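Local coordinates for protein telomere length regulator taz1 (Schizosaccharomyces pombe, PDB 4ZMI) that regulates telomere length and function in fission yeast by binding double-stranded telomeric DNA, the present chain being its helical domain, at residues S1-K7 with T67-F73; N113-H117 with T155-P159; E147-R151 with R211-F217. All coordinates share one frame; numbering follows the deposited sequence.

Contact 1: S1-K7 with T67-F73; sequences SIWDIEK and TKYGLEF
Lys7, in the first turn of helix 5-35, lays its chain across the C-terminal end of helix 52-68. Its CB lies 3.6 Å from Tyr69 C, and CG comes to 3.2 Å from Lys68 O. CD rests 3.7 Å from Gly70 CA, CE reaches 3.7 Å from Thr67 O, and the extended chain ends with NZ in a long salt bridge of 3.7 Å to Asp4 OD2. A lysine suits this place because its methylenes can lie against backbone carbonyls while its ammonium stays near a carboxylate. Asp4 is also the N-cap of helix 5-35: its OD1 accepts Lys7 N at 3.1 Å, met from above the carboxylate plane. Against Lys7, Gly70 has a positive phi of 79°, and a CB there would press tightly on Lys7 CB.

Trp3 makes the directed bond. With CG anti to the backbone N (chi1 -176°), the indole is turned so that NE1 donates to Tyr69 O at 3.0 Å and 175°, within both the ring plane and the carbonyl plane. The benzo side of the indole lies beside Leu71, CZ2 being 3.7 Å from its CD2. A leucine in place of Trp3 would probably leave Tyr69 O without this donor and open a gap beside Leu71 CD2. Nearer the N-terminus, a water donates to Ile2 O and sits so close to Glu72 OE1 that this second leg is doubtful; it probably joins the chain start to the loop.

The contact thus ties the start of helix 5-35 to the end of helix 52-68, while the Trp3 ring packs nearly parallel to Tyr87 and Phe91 of helix 85-91.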
# COMPACT_ATOMS: atom_id res chain seq x y z
N SER A 1 -2.64 10.04 -13.86
CA SER A 1 -2.95 11.07 -12.87
C SER A 1 -1.73 11.96 -12.65
O SER A 1 -0.60 11.49 -12.71
CB SER A 1 -3.39 10.41 -11.56
OG SER A 1 -3.54 11.37 -10.54
N ILE A 2 -1.96 13.24 -12.41
CA ILE A 2 -0.89 14.20 -12.15
C ILE A 2 -0.90 14.62 -10.70
O ILE A 2 -1.89 15.07 -10.18
CB ILE A 2 -1.01 15.44 -13.03
CG1 ILE A 2 -0.79 15.06 -14.49
CG2 ILE A 2 0.02 16.48 -12.64
CD1 ILE A 2 -1.08 16.16 -15.46
N TRP A 3 0.23 14.44 -10.03
CA TRP A 3 0.34 14.80 -8.63
C TRP A 3 0.50 16.33 -8.64
O TRP A 3 1.43 16.87 -9.23
CB TRP A 3 1.51 14.02 -8.02
CG TRP A 3 1.72 14.20 -6.56
CD1 TRP A 3 0.91 14.88 -5.68
CD2 TRP A 3 2.82 13.69 -5.78
NE1 TRP A 3 1.44 14.80 -4.42
CE2 TRP A 3 2.60 14.09 -4.45
CE3 TRP A 3 3.94 12.93 -6.09
CZ2 TRP A 3 3.49 13.75 -3.43
CZ3 TRP A 3 4.81 12.60 -5.07
CH2 TRP A 3 4.58 13.01 -3.75
N ASP A 4 -0.44 17.01 -8.00
CA ASP A 4 -0.43 18.46 -7.79
C ASP A 4 1.01 18.83 -7.36
O ASP A 4 1.53 18.29 -6.38
CB ASP A 4 -1.52 18.79 -6.77
CG ASP A 4 -1.76 20.28 -6.63
OD1 ASP A 4 -0.78 21.04 -6.62
OD2 ASP A 4 -2.93 20.70 -6.54
N ILE A 5 1.63 19.75 -8.11
CA ILE A 5 3.06 20.01 -7.97
C ILE A 5 3.23 20.94 -6.79
O ILE A 5 4.21 20.86 -6.05
CB ILE A 5 3.75 20.59 -9.23
CG1 ILE A 5 5.27 20.58 -9.08
CG2 ILE A 5 3.27 22.00 -9.54
CD1 ILE A 5 5.84 19.23 -8.97
N GLU A 6 2.26 21.82 -6.62
CA GLU A 6 2.25 22.71 -5.47
C GLU A 6 2.08 21.93 -4.19
O GLU A 6 2.85 22.14 -3.25
CB GLU A 6 1.13 23.74 -5.61
CG GLU A 6 1.49 24.87 -6.54
CD GLU A 6 0.36 25.85 -6.67
OE1 GLU A 6 0.30 26.78 -5.84
OE2 GLU A 6 -0.47 25.67 -7.58
N LYS A 7 1.09 21.03 -4.14
CA LYS A 7 0.88 20.20 -2.93
C LYS A 7 2.05 19.28 -2.65
O LYS A 7 2.42 19.08 -1.49
CB LYS A 7 -0.43 19.41 -2.98
CG LYS A 7 -1.64 20.30 -2.82
CD LYS A 7 -2.92 19.59 -3.16
CE LYS A 7 -4.12 20.48 -2.87
NZ LYS A 7 -5.27 20.12 -3.73
N THR A 67 -5.36 15.28 1.86
CA THR A 67 -5.89 16.51 1.27
C THR A 67 -4.81 17.56 1.08
O THR A 67 -4.70 18.17 0.02
CB THR A 67 -7.02 17.11 2.11
OG1 THR A 67 -8.12 16.19 2.15
CG2 THR A 67 -7.50 18.42 1.50
N LYS A 68 -4.01 17.77 2.12
CA LYS A 68 -3.00 18.82 2.07
C LYS A 68 -1.91 18.50 1.05
O LYS A 68 -1.52 19.37 0.28
CB LYS A 68 -2.38 19.07 3.45
CG LYS A 68 -1.32 20.15 3.46
CD LYS A 68 -0.89 20.51 4.86
CE LYS A 68 0.11 21.65 4.85
NZ LYS A 68 0.41 22.15 6.22
N TYR A 69 -1.43 17.25 1.03
CA TYR A 69 -0.29 16.91 0.19
C TYR A 69 -0.65 16.28 -1.15
O TYR A 69 0.23 15.86 -1.90
CB TYR A 69 0.72 16.08 0.95
CG TYR A 69 1.12 16.78 2.22
CD1 TYR A 69 0.70 16.31 3.45
CD2 TYR A 69 1.88 17.94 2.18
CE1 TYR A 69 1.05 16.96 4.62
CE2 TYR A 69 2.24 18.59 3.33
CZ TYR A 69 1.82 18.10 4.55
OH TYR A 69 2.17 18.76 5.70
N GLY A 70 -1.94 16.27 -1.47
CA GLY A 70 -2.37 15.93 -2.81
C GLY A 70 -2.40 14.45 -3.14
O GLY A 70 -2.49 14.07 -4.31
N LEU A 71 -2.33 13.60 -2.11
CA LEU A 71 -2.28 12.15 -2.33
C LEU A 71 -3.65 11.60 -2.69
O LEU A 71 -4.37 11.10 -1.83
CB LEU A 71 -1.75 11.42 -1.10
CG LEU A 71 -0.36 11.86 -0.62
CD1 LEU A 71 0.17 10.85 0.39
CD2 LEU A 71 0.61 12.01 -1.79
N GLU A 72 -3.98 11.64 -3.97
CA GLU A 72 -5.29 11.27 -4.49
C GLU A 72 -5.49 9.76 -4.42
O GLU A 72 -6.63 9.29 -4.31
CB GLU A 72 -5.39 11.69 -5.95
CG GLU A 72 -6.77 11.50 -6.60
CD GLU A 72 -6.74 11.70 -8.13
OE1 GLU A 72 -5.68 12.06 -8.69
OE2 GLU A 72 -7.79 11.48 -8.78
N PHE A 73 -4.39 9.00 -4.54
CA PHE A 73 -4.44 7.54 -4.46
C PHE A 73 -3.97 7.02 -3.10
O PHE A 73 -3.52 5.89 -2.96
CB PHE A 73 -3.71 6.89 -5.66
CG PHE A 73 -4.43 7.12 -6.93
CD1 PHE A 73 -4.21 8.29 -7.66
CD2 PHE A 73 -5.39 6.25 -7.36
CE1 PHE A 73 -4.93 8.54 -8.81
CE2 PHE A 73 -6.09 6.49 -8.52
CZ PHE A 73 -5.86 7.64 -9.24
O HOH W 1 -3.55 13.37 -8.48

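Contact 2: N113-H117 with T155-P159; sequences NTNKH and TDSNP
Thr155 and Asn115 meet where two interhelical loops of this all-helical domain come together, one of them folded as a type I beta turn from Thr155 to Asn158 that follows helix 137-154. Their side chains cross at about a right angle; ND2 of Asn115 donates to Thr155 OG1 at 3.0 Å and 165°, the hydroxyl lying close to the amide plane. Thr155 OG1 sits beside its own backbone N (chi1 -59°), which also lets it bond to Arg151 O one helical turn back. A threonine hydroxyl suits this spot because it can accept from one loop and donate to the helix end. Asparagine suits the other side, since it tolerates the left-handed backbone of Asn115 and carries an N-H donor.

At the far end of the turn, Asn158 and Lys116 cross obliquely. The lysine chain runs extended past the amide, bringing CE to 3.6 Å from Asn158 OD1, and its side chain also touches Tyr152. The turn itself is closed by Asn158 N bonding to Thr155 O at 3.0 Å. The methyl of Thr155 faces the other loop too, with CG2 3.8 Å from Thr114 O. That same carbonyl accepts Asn158 ND2 at 2.9 Å, the donor lying nearly along the C=O axis and the carbonyl oxygen only 15° out of the amide plane.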
# COMPACT_ATOMS: atom_id res chain seq x y z
N ASN A 113 -12.84 -2.37 7.15
CA ASN A 113 -13.69 -3.55 7.32
C ASN A 113 -14.47 -3.99 6.08
O ASN A 113 -15.32 -4.86 6.17
CB ASN A 113 -14.62 -3.40 8.55
CG ASN A 113 -15.75 -2.41 8.33
OD1 ASN A 113 -16.32 -2.31 7.24
ND2 ASN A 113 -16.10 -1.67 9.38
N THR A 114 -14.18 -3.40 4.92
CA THR A 114 -14.76 -3.91 3.67
C THR A 114 -13.79 -4.91 3.03
O THR A 114 -14.13 -5.59 2.06
CB THR A 114 -15.02 -2.80 2.66
OG1 THR A 114 -13.79 -2.14 2.35
CG2 THR A 114 -16.03 -1.78 3.19
N ASN A 115 -12.57 -4.97 3.58
CA ASN A 115 -11.52 -5.83 3.04
C ASN A 115 -11.05 -5.46 1.61
O ASN A 115 -10.43 -6.29 0.92
CB ASN A 115 -11.94 -7.30 3.12
CG ASN A 115 -12.24 -7.74 4.54
OD1 ASN A 115 -11.58 -7.34 5.48
ND2 ASN A 115 -13.27 -8.57 4.69
N LYS A 116 -11.35 -4.25 1.16
CA LYS A 116 -10.84 -3.78 -0.14
C LYS A 116 -9.35 -3.45 -0.08
O LYS A 116 -8.63 -3.63 -1.06
CB LYS A 116 -11.63 -2.57 -0.64
CG LYS A 116 -13.01 -2.91 -1.18
CD LYS A 116 -13.73 -1.62 -1.59
CE LYS A 116 -15.10 -1.90 -2.17
NZ LYS A 116 -15.84 -0.65 -2.49
N HIS A 117 -8.90 -2.97 1.07
CA HIS A 117 -7.51 -2.57 1.27
C HIS A 117 -6.90 -1.86 0.06
O HIS A 117 -5.85 -2.26 -0.44
CB HIS A 117 -6.68 -3.76 1.70
CG HIS A 117 -7.29 -4.54 2.84
ND1 HIS A 117 -7.45 -3.99 4.10
CD2 HIS A 117 -7.78 -5.79 2.90
CE1 HIS A 117 -8.01 -4.90 4.89
NE2 HIS A 117 -8.22 -6.00 4.19
N THR A 155 -15.07 -11.50 0.10
CA THR A 155 -16.08 -10.73 0.79
C THR A 155 -17.22 -10.46 -0.19
O THR A 155 -17.04 -9.74 -1.17
CB THR A 155 -15.47 -9.41 1.31
OG1 THR A 155 -14.38 -9.71 2.20
CG2 THR A 155 -16.52 -8.55 2.02
N ASP A 156 -18.38 -11.05 0.07
CA ASP A 156 -19.41 -11.14 -0.95
C ASP A 156 -20.15 -9.83 -1.22
O ASP A 156 -20.89 -9.72 -2.20
CB ASP A 156 -20.40 -12.27 -0.66
CG ASP A 156 -20.13 -12.94 0.67
OD1 ASP A 156 -20.12 -12.22 1.70
OD2 ASP A 156 -19.92 -14.18 0.68
N SER A 157 -19.95 -8.85 -0.36
CA SER A 157 -20.53 -7.54 -0.61
C SER A 157 -19.64 -6.69 -1.53
O SER A 157 -20.02 -5.58 -1.94
CB SER A 157 -20.78 -6.82 0.72
OG SER A 157 -19.75 -7.12 1.65
N ASN A 158 -18.46 -7.20 -1.87
CA ASN A 158 -17.57 -6.52 -2.81
C ASN A 158 -17.88 -6.91 -4.26
O ASN A 158 -17.89 -8.10 -4.60
CB ASN A 158 -16.09 -6.79 -2.48
CG ASN A 158 -15.62 -6.03 -1.24
OD1 ASN A 158 -16.21 -5.03 -0.85
ND2 ASN A 158 -14.56 -6.52 -0.60
N PRO A 159 -18.12 -5.91 -5.12
CA PRO A 159 -18.56 -6.20 -6.49
C PRO A 159 -17.50 -6.90 -7.32
O PRO A 159 -16.30 -6.68 -7.13
CB PRO A 159 -18.86 -4.82 -7.06
CG PRO A 159 -17.95 -3.92 -6.32
CD PRO A 159 -17.94 -4.47 -4.91

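Contact 3: E147-R151 with R211-F217; sequences ELVIR and RASFPAF
The N-terminal end of helix 214-229, with Ser213 as its N-cap, packs with the loop before it against one side of helix 137-154. Arg151 lies over a face of Phe217: its CD is 3.5 Å from the ring centroid, a CH-pi contact, and the guanidinium follows on nearly flat, its plane 15° from that of the ring. A bend at chi3 (67°) turns the group this way. NH2 then reaches Phe214 CD1 at 3.5 Å, and NE is hydrogen-bonded to His117 NE2. Arginine suits the site by offering both an apolar stem for the ring and N-H donors beyond it. At the edge of the Phe217 ring, Leu148 CD2 lies 3.6 Å from CZ.

Glu147 holds the loop. Its OE2 accepts Ala212 N at 2.9 Å on the syn side of the carboxylate, while its CG touches Phe217 CD1. A water donates to Glu147 OE2 and to Ala212 O; it is modelled doubtfully close to Arg151 NH1. Arg211 NE stands 3.9 Å from Arg151 NH1, the two guanidinium planes being almost perpendicular, a pairing of like charges that the Glu147 carboxylate may moderate. Ile150 CG2 packs 3.9 Å from Arg211 CB as the two side chains slide past each other.

Around this junction, helix 43-50 touches Arg151 and Phe214 through Pro43, and helix 192-203 meets Val149 and Ile150.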
# COMPACT_ATOMS: atom_id res chain seq x y z
N GLU A 147 -2.92 -12.58 -1.35
CA GLU A 147 -3.78 -12.44 -0.18
C GLU A 147 -4.81 -11.31 -0.29
O GLU A 147 -5.99 -11.51 0.03
CB GLU A 147 -2.94 -12.26 1.09
CG GLU A 147 -3.79 -12.26 2.35
CD GLU A 147 -4.37 -13.64 2.68
OE1 GLU A 147 -3.74 -14.64 2.28
OE2 GLU A 147 -5.43 -13.72 3.34
N LEU A 148 -4.37 -10.13 -0.74
CA LEU A 148 -5.29 -9.02 -0.94
C LEU A 148 -6.34 -9.45 -1.94
O LEU A 148 -7.50 -9.09 -1.82
CB LEU A 148 -4.55 -7.77 -1.45
CG LEU A 148 -3.49 -7.27 -0.49
CD1 LEU A 148 -2.67 -6.15 -1.13
CD2 LEU A 148 -4.19 -6.80 0.78
N VAL A 149 -5.94 -10.25 -2.93
CA VAL A 149 -6.91 -10.72 -3.92
C VAL A 149 -7.97 -11.61 -3.26
O VAL A 149 -9.17 -11.43 -3.51
CB VAL A 149 -6.23 -11.40 -5.12
CG1 VAL A 149 -7.27 -11.97 -6.07
CG2 VAL A 149 -5.37 -10.38 -5.85
N ILE A 150 -7.53 -12.52 -2.38
CA ILE A 150 -8.45 -13.39 -1.65
C ILE A 150 -9.40 -12.54 -0.81
O ILE A 150 -10.62 -12.72 -0.86
CB ILE A 150 -7.73 -14.34 -0.67
CG1 ILE A 150 -6.55 -15.03 -1.33
CG2 ILE A 150 -8.71 -15.37 -0.16
CD1 ILE A 150 -6.95 -15.96 -2.43
N ARG A 151 -8.81 -11.63 -0.03
CA ARG A 151 -9.58 -10.79 0.87
C ARG A 151 -10.65 -10.03 0.12
O ARG A 151 -11.80 -9.98 0.55
CB ARG A 151 -8.66 -9.85 1.68
CG ARG A 151 -7.79 -10.64 2.70
CD ARG A 151 -7.01 -9.75 3.66
NE ARG A 151 -7.88 -9.01 4.58
CZ ARG A 151 -8.41 -9.54 5.68
NH1 ARG A 151 -8.17 -10.82 6.00
NH2 ARG A 151 -9.19 -8.80 6.46
N ARG A 211 -8.36 -18.08 2.92
CA ARG A 211 -7.95 -16.75 3.36
C ARG A 211 -7.07 -16.96 4.59
O ARG A 211 -7.29 -17.92 5.34
CB ARG A 211 -9.19 -15.92 3.68
CG ARG A 211 -8.93 -14.63 4.42
CD ARG A 211 -10.03 -14.37 5.44
NE ARG A 211 -10.98 -13.36 4.99
CZ ARG A 211 -12.09 -13.64 4.33
NH1 ARG A 211 -12.39 -14.90 4.06
NH2 ARG A 211 -12.91 -12.66 3.95
N ALA A 212 -6.06 -16.12 4.78
CA ALA A 212 -5.27 -16.22 6.01
C ALA A 212 -5.99 -15.59 7.18
O ALA A 212 -6.91 -14.79 7.00
CB ALA A 212 -3.91 -15.64 5.85
N SER A 213 -5.60 -15.97 8.39
CA SER A 213 -6.13 -15.35 9.58
C SER A 213 -5.65 -13.91 9.62
O SER A 213 -4.54 -13.59 9.17
CB SER A 213 -5.60 -16.07 10.81
OG SER A 213 -4.19 -16.09 10.77
N PHE A 214 -6.50 -13.04 10.17
CA PHE A 214 -6.18 -11.63 10.28
C PHE A 214 -4.86 -11.33 11.01
O PHE A 214 -4.04 -10.59 10.49
CB PHE A 214 -7.34 -10.83 10.88
CG PHE A 214 -7.21 -9.34 10.66
CD1 PHE A 214 -7.31 -8.81 9.39
CD2 PHE A 214 -6.96 -8.49 11.71
CE1 PHE A 214 -7.18 -7.46 9.17
CE2 PHE A 214 -6.84 -7.14 11.50
CZ PHE A 214 -6.95 -6.62 10.23
N PRO A 215 -4.65 -11.92 12.20
CA PRO A 215 -3.40 -11.59 12.90
C PRO A 215 -2.18 -12.04 12.11
O PRO A 215 -1.08 -11.52 12.29
CB PRO A 215 -3.49 -12.41 14.18
CG PRO A 215 -4.42 -13.51 13.83
CD PRO A 215 -5.45 -12.86 12.99
N ALA A 216 -2.38 -13.01 11.24
CA ALA A 216 -1.29 -13.47 10.40
C ALA A 216 -1.17 -12.52 9.21
O ALA A 216 -0.07 -12.22 8.75
CB ALA A 216 -1.53 -14.89 9.94
N PHE A 217 -2.31 -12.08 8.70
CA PHE A 217 -2.34 -11.09 7.63
C PHE A 217 -1.60 -9.85 8.11
O PHE A 217 -0.64 -9.39 7.48
CB PHE A 217 -3.78 -10.77 7.24
CG PHE A 217 -3.91 -9.67 6.22
CD1 PHE A 217 -3.17 -9.71 5.05
CD2 PHE A 217 -4.78 -8.62 6.41
CE1 PHE A 217 -3.29 -8.71 4.11
CE2 PHE A 217 -4.91 -7.62 5.46
CZ PHE A 217 -4.16 -7.67 4.31
O HOH W 2 -6.61 -12.58 5.36

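In the fold
Contacts 2 and 3 form one continuous region, their centres 12 Å apart and their segments alternating along the chain. Arg151 of contact 3 joins them through its hydrogen bond to His117 of contact 2, whose ring also meets Phe217. Contact 1 is separate, closing before the others open. Its centre lies 26 Å from that of contact 2 and 30 Å from that of contact 3, which is on the opposite side of the chain's centre. A metal ion lies near contact 1 and another near contact 3: the side chain of Phe73 is about 4 Å from the magnesium ion, whose site involves Leu168, Leu171 and Tyr173, and that of Glu147 about 5 Å from a cobalt ion.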